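Local coordinates for protein inactive glucansucrase (Lactobacillus reuteri, PDB 5JBD) that is a glucansucrase homologue described as inactive, a member of glycoside hydrolase family 70 built around a TIM-type barrel and carrying bound calcium, at residues Y565-L576 with N606-V617. Numbering follows the deposited sequence.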
# COMPACT_ATOMS: atom_id res chain seq x y z
N TYR A 565 6.68 10.43 43.74
CA TYR A 565 6.26 10.28 42.34
C TYR A 565 5.48 11.51 41.89
O TYR A 565 4.67 12.05 42.65
CB TYR A 565 5.43 9.00 42.17
CG TYR A 565 6.32 7.80 42.07
CD1 TYR A 565 6.83 7.20 43.21
CD2 TYR A 565 6.73 7.32 40.82
CE1 TYR A 565 7.68 6.13 43.12
CE2 TYR A 565 7.59 6.25 40.72
CZ TYR A 565 8.07 5.66 41.86
OH TYR A 565 8.90 4.59 41.77
N ARG A 566 5.74 11.94 40.67
CA ARG A 566 5.06 13.07 40.08
C ARG A 566 3.84 12.60 39.29
O ARG A 566 3.90 11.61 38.56
CB ARG A 566 6.02 13.83 39.13
CG ARG A 566 5.40 15.10 38.55
CD ARG A 566 6.46 16.02 37.95
NE ARG A 566 7.00 15.53 36.68
CZ ARG A 566 6.58 15.88 35.45
NH1 ARG A 566 5.57 16.73 35.26
NH2 ARG A 566 7.19 15.37 34.38
N ASN A 567 2.76 13.37 39.41
CA ASN A 567 1.52 13.13 38.69
C ASN A 567 1.68 13.66 37.27
O ASN A 567 1.34 14.81 36.97
CB ASN A 567 0.38 13.86 39.42
CG ASN A 567 -1.00 13.47 38.92
OD1 ASN A 567 -1.14 12.82 37.90
ND2 ASN A 567 -2.03 13.87 39.67
N LEU A 568 2.20 12.82 36.38
CA LEU A 568 2.47 13.22 35.00
C LEU A 568 1.20 13.54 34.21
O LEU A 568 1.12 14.57 33.54
CB LEU A 568 3.25 12.14 34.26
CG LEU A 568 3.80 12.55 32.88
CD1 LEU A 568 5.09 13.34 33.05
CD2 LEU A 568 4.06 11.32 32.03
N ILE A 569 0.25 12.62 34.25
CA ILE A 569 -1.06 12.81 33.63
C ILE A 569 -2.13 12.29 34.59
O ILE A 569 -1.98 11.20 35.13
CB ILE A 569 -1.21 12.04 32.30
CG1 ILE A 569 -0.11 12.46 31.30
CG2 ILE A 569 -2.60 12.25 31.70
CD1 ILE A 569 -0.12 11.68 30.01
N ASP A 570 -3.21 13.05 34.76
CA ASP A 570 -4.38 12.62 35.52
C ASP A 570 -5.63 13.06 34.75
O ASP A 570 -5.56 13.94 33.89
CB ASP A 570 -4.35 13.22 36.94
CG ASP A 570 -5.09 12.36 37.99
OD1 ASP A 570 -5.89 11.47 37.64
OD2 ASP A 570 -4.87 12.61 39.20
N THR A 571 -6.76 12.43 35.05
CA THR A 571 -8.02 12.70 34.35
C THR A 571 -8.87 13.72 35.14
O THR A 571 -8.93 13.65 36.37
CB THR A 571 -8.81 11.39 34.10
OG1 THR A 571 -7.96 10.46 33.41
CG2 THR A 571 -10.04 11.63 33.28
N THR A 572 -9.52 14.63 34.42
CA THR A 572 -10.48 15.61 34.98
C THR A 572 -11.83 15.44 34.30
O THR A 572 -11.94 14.71 33.31
CB THR A 572 -10.03 17.07 34.75
OG1 THR A 572 -10.07 17.36 33.35
CG2 THR A 572 -8.62 17.31 35.30
N GLU A 573 -12.87 16.12 34.80
CA GLU A 573 -14.21 16.00 34.19
C GLU A 573 -14.22 16.39 32.71
O GLU A 573 -14.92 15.76 31.91
CB GLU A 573 -15.26 16.82 34.97
CG GLU A 573 -15.57 16.32 36.38
CD GLU A 573 -16.08 14.88 36.48
OE1 GLU A 573 -16.72 14.37 35.52
OE2 GLU A 573 -15.85 14.25 37.54
N ASN A 574 -13.42 17.40 32.34
CA ASN A 574 -13.35 17.90 30.95
C ASN A 574 -12.24 17.30 30.08
O ASN A 574 -12.39 17.28 28.85
CB ASN A 574 -13.24 19.43 30.94
CG ASN A 574 -14.48 20.10 31.48
OD1 ASN A 574 -15.60 19.56 31.40
ND2 ASN A 574 -14.30 21.29 32.03
N GLY A 575 -11.17 16.80 30.68
CA GLY A 575 -10.07 16.23 29.88
C GLY A 575 -8.95 15.64 30.71
O GLY A 575 -9.19 14.77 31.57
N LEU A 576 -7.73 16.10 30.44
CA LEU A 576 -6.52 15.66 31.14
C LEU A 576 -5.85 16.86 31.78
O LEU A 576 -6.02 17.98 31.29
CB LEU A 576 -5.54 15.02 30.15
CG LEU A 576 -6.01 13.77 29.41
CD1 LEU A 576 -5.00 13.37 28.35
CD2 LEU A 576 -6.23 12.63 30.39
N ASN A 606 -15.19 12.14 28.77
CA ASN A 606 -14.85 13.39 28.10
C ASN A 606 -14.15 13.06 26.76
O ASN A 606 -13.93 11.87 26.47
CB ASN A 606 -14.05 14.29 29.06
CG ASN A 606 -12.68 13.74 29.39
OD1 ASN A 606 -11.91 13.37 28.49
ND2 ASN A 606 -12.34 13.72 30.67
N PRO A 607 -13.79 14.08 25.94
CA PRO A 607 -13.22 13.73 24.64
C PRO A 607 -11.91 12.92 24.68
O PRO A 607 -11.62 12.20 23.72
CB PRO A 607 -12.99 15.11 23.98
CG PRO A 607 -13.96 16.02 24.66
CD PRO A 607 -13.96 15.54 26.08
N TYR A 608 -11.16 13.05 25.78
CA TYR A 608 -9.86 12.43 25.95
C TYR A 608 -9.93 11.05 26.63
O TYR A 608 -9.16 10.17 26.27
CB TYR A 608 -8.95 13.36 26.78
CG TYR A 608 -8.74 14.71 26.12
CD1 TYR A 608 -7.69 14.90 25.24
CD2 TYR A 608 -9.61 15.79 26.36
CE1 TYR A 608 -7.49 16.13 24.61
CE2 TYR A 608 -9.42 17.02 25.73
CZ TYR A 608 -8.36 17.17 24.85
OH TYR A 608 -8.14 18.37 24.21
N VAL A 609 -10.86 10.88 27.58
CA VAL A 609 -10.95 9.68 28.43
C VAL A 609 -12.41 9.20 28.56
O VAL A 609 -13.32 9.99 28.85
CB VAL A 609 -10.37 9.94 29.84
CG1 VAL A 609 -10.44 8.69 30.73
CG2 VAL A 609 -8.94 10.46 29.76
N SER A 610 -12.61 7.90 28.31
CA SER A 610 -13.86 7.19 28.58
C SER A 610 -13.51 6.00 29.46
O SER A 610 -13.22 4.89 28.96
CB SER A 610 -14.48 6.74 27.27
OG SER A 610 -15.74 6.14 27.49
N GLY A 611 -13.54 6.24 30.76
CA GLY A 611 -12.94 5.36 31.76
C GLY A 611 -12.00 6.17 32.65
O GLY A 611 -12.42 7.15 33.26
N TYR A 612 -10.72 5.79 32.68
CA TYR A 612 -9.72 6.52 33.46
C TYR A 612 -8.35 6.43 32.84
O TYR A 612 -8.00 5.40 32.26
CB TYR A 612 -9.66 5.98 34.89
CG TYR A 612 -8.69 6.74 35.80
CD1 TYR A 612 -9.02 7.99 36.32
CD2 TYR A 612 -7.42 6.22 36.10
CE1 TYR A 612 -8.13 8.70 37.12
CE2 TYR A 612 -6.52 6.92 36.89
CZ TYR A 612 -6.88 8.16 37.41
OH TYR A 612 -5.99 8.84 38.21
N LEU A 613 -7.56 7.50 33.00
CA LEU A 613 -6.13 7.50 32.66
C LEU A 613 -5.33 8.21 33.75
O LEU A 613 -5.66 9.34 34.14
CB LEU A 613 -5.87 8.19 31.30
CG LEU A 613 -4.39 8.29 30.86
CD1 LEU A 613 -3.72 6.91 30.79
CD2 LEU A 613 -4.25 9.03 29.54
N GLY A 614 -4.28 7.54 34.23
CA GLY A 614 -3.32 8.16 35.14
C GLY A 614 -1.91 7.68 34.85
O GLY A 614 -1.72 6.50 34.56
N VAL A 615 -0.92 8.56 34.95
CA VAL A 615 0.49 8.18 34.77
C VAL A 615 1.39 8.82 35.83
O VAL A 615 1.32 10.06 36.05
CB VAL A 615 0.98 8.56 33.36
CG1 VAL A 615 2.41 8.03 33.14
CG2 VAL A 615 0.03 8.01 32.31
N TRP A 616 2.23 7.99 36.46
CA TRP A 616 3.13 8.42 37.55
C TRP A 616 4.58 8.11 37.20
O TRP A 616 4.87 7.00 36.74
CB TRP A 616 2.78 7.72 38.87
CG TRP A 616 1.40 8.09 39.33
CD1 TRP A 616 0.24 7.45 39.03
CD2 TRP A 616 1.04 9.22 40.12
NE1 TRP A 616 -0.82 8.11 39.59
CE2 TRP A 616 -0.36 9.20 40.27
CE3 TRP A 616 1.78 10.26 40.72
CZ2 TRP A 616 -1.05 10.18 41.00
CZ3 TRP A 616 1.09 11.24 41.45
CH2 TRP A 616 -0.31 11.19 41.57
N VAL A 617 5.47 9.07 37.44
CA VAL A 617 6.92 8.87 37.25
C VAL A 617 7.72 9.42 38.43
O VAL A 617 7.26 10.34 39.10
CB VAL A 617 7.45 9.52 35.94
CG1 VAL A 617 6.81 8.85 34.73
CG2 VAL A 617 7.22 11.02 35.91
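Trp616 lies against Asn567 where strands 565-571 and 612-617 run antiparallel. CB stands beside the Arg566 carbonyl; CG anti to the carbonyl carbon (chi1 -63°) directs the indole toward the partner strand, and chi2 (90°) lays a face against Asn567 CA. CE3 comes 3.3 Å from Arg566 O, and CZ3 3.4 Å from Asn567 CA; CH2 runs alongside Asn567 CB and CG, and CZ2 approaches CG and ND2, with OD1 over one ring face, offset toward its rim. The amide is tilted 25° from the indole plane and held by two bonds from ND2, to Asp570 OD2 and Pro586 O.

Arg566 and Val617 exchange two backbone hydrogen bonds, and Val615 N donates to Ile569 O. The register slips by one residue after Asn567 in a classic beta bulge, where Leu568 and Ile569 both face Val615, whose O receives weak bonds from both amides. Leu568 CD2 packs alongside Val615 CG1 at 3.8 Å. Further along, the Tyr612 hydroxyl approaches Asp570 OD1, its ring perpendicular to the carboxylate, while Thr571 OG1 donates to a lone pair of Leu613 O (2.7 Å).

Past the strand ends, two turns meet. Asn606 OD1 takes the amides of Tyr608 and Val609, an Asx motif that holds its side chain against the 572-575 turn; CB lies 3.3 Å from Glu573 O, and ND2 makes a weak bond to Gly575 O. Leu576 CD2 touches Val609 CG2 at 3.5 Å.

The pair belongs to an antiparallel sheet that lies in the chain between barrel strands 460-464 and 652-654, consistent with the beta-sheet domain C of family 70 enzymes. Strand 537-542 flanks 612-617, strand 588-590 pairs with 565-571, and helix 483-496 covers the face bearing Ile569 and Val617.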